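Local coordinates for protein amidohydrolase 2 (Bifidobacterium longum subsp. infantis, PDB 6UVZ) that probably acts as a hydrolase of the metallo-dependent amidohydrolase superfamily, its substrate not established, at residues 14-18 with 32-38; 21-25 with 60-64. Numbering follows the deposited sequence.

Contact 1: 14-18 with 32-38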
# COMPACT_ATOMS: atom_id res chain seq x y z
N HIS A 14 -2.34 -3.40 8.16
CA HIS A 14 -1.31 -3.45 9.18
C HIS A 14 -1.79 -4.27 10.37
O HIS A 14 -2.99 -4.37 10.64
CB HIS A 14 -0.93 -2.04 9.67
CG HIS A 14 -0.56 -1.09 8.57
ND1 HIS A 14 0.66 -1.13 7.94
CD2 HIS A 14 -1.25 -0.07 8.01
CE1 HIS A 14 0.71 -0.18 7.03
NE2 HIS A 14 -0.43 0.48 7.05
N ILE A 15 -0.82 -4.86 11.08
CA ILE A 15 -1.05 -5.50 12.37
C ILE A 15 0.12 -5.16 13.27
O ILE A 15 1.26 -5.02 12.81
CB ILE A 15 -1.23 -7.03 12.26
CG1 ILE A 15 -0.03 -7.67 11.56
CG2 ILE A 15 -2.53 -7.39 11.56
CD1 ILE A 15 -0.07 -9.18 11.54
N TRP A 16 -0.15 -5.02 14.57
CA TRP A 16 0.91 -4.75 15.53
C TRP A 16 0.44 -5.11 16.93
O TRP A 16 -0.76 -5.29 17.18
CB TRP A 16 1.37 -3.29 15.47
CG TRP A 16 0.29 -2.28 15.75
CD1 TRP A 16 -0.29 -2.01 16.96
CD2 TRP A 16 -0.33 -1.41 14.80
NE1 TRP A 16 -1.23 -1.02 16.82
CE2 TRP A 16 -1.28 -0.63 15.50
CE3 TRP A 16 -0.18 -1.21 13.43
CZ2 TRP A 16 -2.07 0.33 14.88
CZ3 TRP A 16 -0.97 -0.25 12.81
CH2 TRP A 16 -1.90 0.50 13.53
N ASP A 17 1.40 -5.21 17.83
CA ASP A 17 1.14 -5.47 19.25
C ASP A 17 1.93 -4.45 20.05
O ASP A 17 3.18 -4.50 20.06
CB ASP A 17 1.54 -6.89 19.63
CG ASP A 17 1.13 -7.26 21.05
OD1 ASP A 17 0.42 -6.46 21.69
OD2 ASP A 17 1.52 -8.35 21.52
N PRO A 18 1.27 -3.51 20.74
CA PRO A 18 2.01 -2.43 21.42
C PRO A 18 2.87 -2.91 22.58
O PRO A 18 3.74 -2.14 23.03
CB PRO A 18 0.90 -1.50 21.91
CG PRO A 18 -0.31 -2.37 22.02
CD PRO A 18 -0.18 -3.38 20.91
N LEU A 32 -5.34 3.81 18.81
CA LEU A 32 -4.68 2.71 18.11
C LEU A 32 -3.72 1.93 18.99
O LEU A 32 -3.05 1.01 18.49
CB LEU A 32 -3.93 3.25 16.89
CG LEU A 32 -4.79 3.93 15.82
CD1 LEU A 32 -3.92 4.55 14.74
CD2 LEU A 32 -5.77 2.94 15.22
N GLN A 33 -3.63 2.25 20.28
CA GLN A 33 -2.71 1.56 21.19
C GLN A 33 -3.33 0.26 21.70
O GLN A 33 -3.49 0.03 22.90
CB GLN A 33 -2.33 2.48 22.34
CG GLN A 33 -1.55 3.72 21.91
CD GLN A 33 -1.17 4.61 23.08
OE1 GLN A 33 -1.48 4.30 24.23
NE2 GLN A 33 -0.49 5.71 22.79
N HIS A 34 -3.66 -0.61 20.75
CA HIS A 34 -4.24 -1.91 21.04
C HIS A 34 -3.56 -2.96 20.17
O HIS A 34 -2.86 -2.64 19.21
CB HIS A 34 -5.75 -1.93 20.81
CG HIS A 34 -6.49 -0.85 21.54
ND1 HIS A 34 -6.75 -0.91 22.89
CD2 HIS A 34 -7.02 0.32 21.11
CE1 HIS A 34 -7.41 0.17 23.26
NE2 HIS A 34 -7.58 0.94 22.20
N ARG A 35 -3.79 -4.22 20.51
CA ARG A 35 -3.26 -5.33 19.72
C ARG A 35 -4.21 -5.63 18.57
O ARG A 35 -5.40 -5.88 18.78
CB ARG A 35 -3.07 -6.57 20.60
CG ARG A 35 -2.72 -7.82 19.81
CD ARG A 35 -2.51 -9.01 20.73
NE ARG A 35 -2.40 -10.26 19.99
CZ ARG A 35 -1.27 -10.73 19.47
NH1 ARG A 35 -0.14 -10.05 19.61
NH2 ARG A 35 -1.27 -11.88 18.80
N TYR A 36 -3.68 -5.60 17.34
CA TYR A 36 -4.45 -5.89 16.14
C TYR A 36 -3.87 -7.13 15.47
O TYR A 36 -2.66 -7.19 15.22
CB TYR A 36 -4.44 -4.71 15.17
CG TYR A 36 -5.11 -3.47 15.70
CD1 TYR A 36 -4.39 -2.49 16.38
CD2 TYR A 36 -6.48 -3.26 15.52
CE1 TYR A 36 -5.00 -1.35 16.86
CE2 TYR A 36 -7.10 -2.13 16.01
CZ TYR A 36 -6.36 -1.18 16.67
OH TYR A 36 -6.97 -0.04 17.16
N THR A 37 -4.72 -8.11 15.19
CA THR A 37 -4.32 -9.35 14.55
C THR A 37 -5.02 -9.49 13.21
O THR A 37 -5.98 -8.77 12.90
CB THR A 37 -4.63 -10.56 15.44
OG1 THR A 37 -6.05 -10.66 15.64
CG2 THR A 37 -3.93 -10.43 16.78
N VAL A 38 -4.53 -10.43 12.40
CA VAL A 38 -5.14 -10.69 11.10
C VAL A 38 -6.54 -11.26 11.27
O VAL A 38 -7.41 -11.05 10.42
CB VAL A 38 -4.23 -11.63 10.28
CG1 VAL A 38 -4.04 -12.96 10.99
CG2 VAL A 38 -4.80 -11.85 8.88

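Contact 2: 21-25 with 60-64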
# COMPACT_ATOMS: atom_id res chain seq x y z
N GLN A 21 6.01 -4.99 20.55
CA GLN A 21 6.65 -4.13 19.58
C GLN A 21 6.72 -2.70 20.10
O GLN A 21 5.98 -2.30 21.00
CB GLN A 21 5.90 -4.16 18.24
CG GLN A 21 5.90 -5.51 17.56
CD GLN A 21 5.07 -5.53 16.29
OE1 GLN A 21 3.87 -5.77 16.33
NE2 GLN A 21 5.72 -5.27 15.16
N ASP A 22 7.64 -1.93 19.51
CA ASP A 22 7.85 -0.53 19.87
C ASP A 22 7.55 0.32 18.64
O ASP A 22 8.34 0.35 17.69
CB ASP A 22 9.29 -0.31 20.35
CG ASP A 22 9.53 1.12 20.82
OD1 ASP A 22 8.55 1.86 21.02
OD2 ASP A 22 10.71 1.49 20.98
N LEU A 23 6.41 1.00 18.66
CA LEU A 23 6.02 1.89 17.57
C LEU A 23 6.02 3.32 18.08
O LEU A 23 5.12 3.72 18.83
CB LEU A 23 4.63 1.52 17.03
CG LEU A 23 4.55 0.39 16.00
CD1 LEU A 23 4.94 -0.96 16.59
CD2 LEU A 23 3.16 0.32 15.39
N PRO A 24 7.01 4.14 17.70
CA PRO A 24 7.07 5.51 18.25
C PRO A 24 5.93 6.40 17.78
O PRO A 24 5.45 7.23 18.55
CB PRO A 24 8.43 6.02 17.77
CG PRO A 24 8.71 5.23 16.53
CD PRO A 24 8.12 3.87 16.77
N TRP A 25 5.48 6.24 16.53
CA TRP A 25 4.40 7.06 16.00
C TRP A 25 3.06 6.79 16.68
O TRP A 25 2.11 7.54 16.44
CB TRP A 25 4.27 6.85 14.49
CG TRP A 25 3.90 5.45 14.11
CD1 TRP A 25 4.74 4.41 13.90
CD2 TRP A 25 2.57 4.95 13.89
NE1 TRP A 25 4.03 3.28 13.56
CE2 TRP A 25 2.70 3.59 13.55
CE3 TRP A 25 1.30 5.52 13.95
CZ2 TRP A 25 1.59 2.78 13.27
CZ3 TRP A 25 0.20 4.72 13.68
CH2 TRP A 25 0.36 3.37 13.34
N VAL A 60 4.94 -1.50 9.53
CA VAL A 60 4.26 -0.59 10.44
C VAL A 60 5.23 0.45 11.01
O VAL A 60 4.92 1.08 12.03
CB VAL A 60 3.54 -1.35 11.56
CG1 VAL A 60 2.48 -2.26 10.98
CG2 VAL A 60 4.54 -2.15 12.39
N ASP A 61 6.39 0.64 10.38
CA ASP A 61 7.39 1.60 10.83
C ASP A 61 7.82 1.32 12.27
O ASP A 61 7.83 2.20 13.13
CB ASP A 61 6.89 3.04 10.67
CG ASP A 61 8.01 4.06 10.68
OD1 ASP A 61 8.77 4.13 9.69
OD2 ASP A 61 8.13 4.80 11.68
N ALA A 62 8.16 0.06 12.53
CA ALA A 62 8.56 -0.36 13.86
C ALA A 62 9.97 0.11 14.17
O ALA A 62 10.78 0.39 13.28
CB ALA A 62 8.46 -1.88 14.00
N ALA A 63 10.28 0.18 15.47
CA ALA A 63 11.60 0.62 15.89
C ALA A 63 12.66 -0.44 15.59
O ALA A 63 13.77 -0.11 15.17
CB ALA A 63 11.60 0.97 17.38
N ASP A 64 12.33 -1.71 15.81
CA ASP A 64 13.23 -2.82 15.54
C ASP A 64 12.71 -3.54 14.30
O ASP A 64 11.78 -4.35 14.38
CB ASP A 64 13.31 -3.76 16.75
CG ASP A 64 14.42 -4.79 16.61
OD1 ASP A 64 15.10 -4.82 15.57
OD2 ASP A 64 14.61 -5.58 17.56
O HOH W 1 8.83 -4.90 15.41
O HOH W 2 9.72 -2.96 17.38

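Contact 1: 14-18 with 32-38
The two ends of one long connecting loop close on each other here: residues 14-18 leave the first strand of a TIM-barrel fold, strand 7-13, and residues 32-38 return to start helix 38-47. In a (βα)8 barrel such β-to-α loops lie at the C-terminal ends of the strands, and a loop this long illustrates how an excursion with no strand and little helix is held by a few directional bonds around an aromatic side chain. The two runs pass each other antiparallel. Tyr36 N donates to Trp16 O at 2.9 Å and is nearly straight, whereas the return bond from Trp16 N to Tyr36 O, 3.4 Å, is weak, so the pairing does not amount to a regular ladder.

Trp16 dominates the packing. The edge of Tyr36 is directed at the face of its five-membered ring in an offset edge-to-face pair, centroids 5.2 Å apart and planes at 73°, and CZ2 of Trp16 lies 4.0 Å from CB of Leu32. Trp25 and Trp220 extend the aromatic cluster, the first against Trp16 and the second against Tyr36. Ile15 packs beside the start of the helix, its CG2 3.7 Å from Val38 N, where Thr37 is the N-cap. Towards the surface, Asp17 and Arg35 form a salt bridge, OD2 to NH1 at 3.0 Å, though its hydrogen bond is bent and weak. Gln33 centres an inverse gamma turn, and the carbonyl just before it is put to use: Trp16 NE1 donates to Leu32 O at 3.2 Å.

Contact 2: 21-25 with 60-64
Trp25 points the edge of its indole at the carbonyls of Val60 and Asp61, and its NE1 donates to Val60 O at 2.8 Å. This pairing shows how a large aromatic residue can join two loops through the single polar atom of its ring; CD1, next to NE1, also faces Asp61 O at 3.9 Å. Trp16 meets the same indole edge-to-face. Asp61 has positive phi and psi, a left-handed conformation at which the 60-64 backbone bends.

Beyond the bend the two segments meet again through their backbones, Ala63 N donating to Asp22 O at 3.0 Å. Leu23, between Asp22 and Trp25 in sequence, packs on the inner side, its CD2 4.1 Å from CG2 of Val60 and its CD1 a looser 4.5 Å from CB of Ala62. Water extends the seam at the outer end. One molecule accepts from Gln21 NE2 and donates to Asp64 O; a second accepts from both Asp22 N and Asp64 N. The other end of the Gln21 amide, OE1, accepts a hydrogen bond from Asp17 N, while Asp64 is the N-cap of helix 65-73.

The segments belong to the loops after strands 7-13 and 51-58, neighbours in the parallel sheet, and their meeting is a loop-loop contact between successive βα units of a TIM barrel.

Contacts 1 and 2 share the loop between strand 7-13 and helix 38-47: contact 1 closes it on itself, and contact 2 ties its middle to the next β-to-α loop. Their centres are 11 Å apart, yet they pack directly against each other, Trp16 CH2 3.7 Å from Trp25 CH2 and His14 CB 3.7 Å from Val60 CG1. Amidohydrolase-family barrels carry their active sites at the C-terminal ends of the strands, where these loops emerge. His12 and His14 match the HxH pair that binds metal in relatives, although His14 ND1 here bonds to Val58 O; both contacts therefore probably belong to the rim around the site.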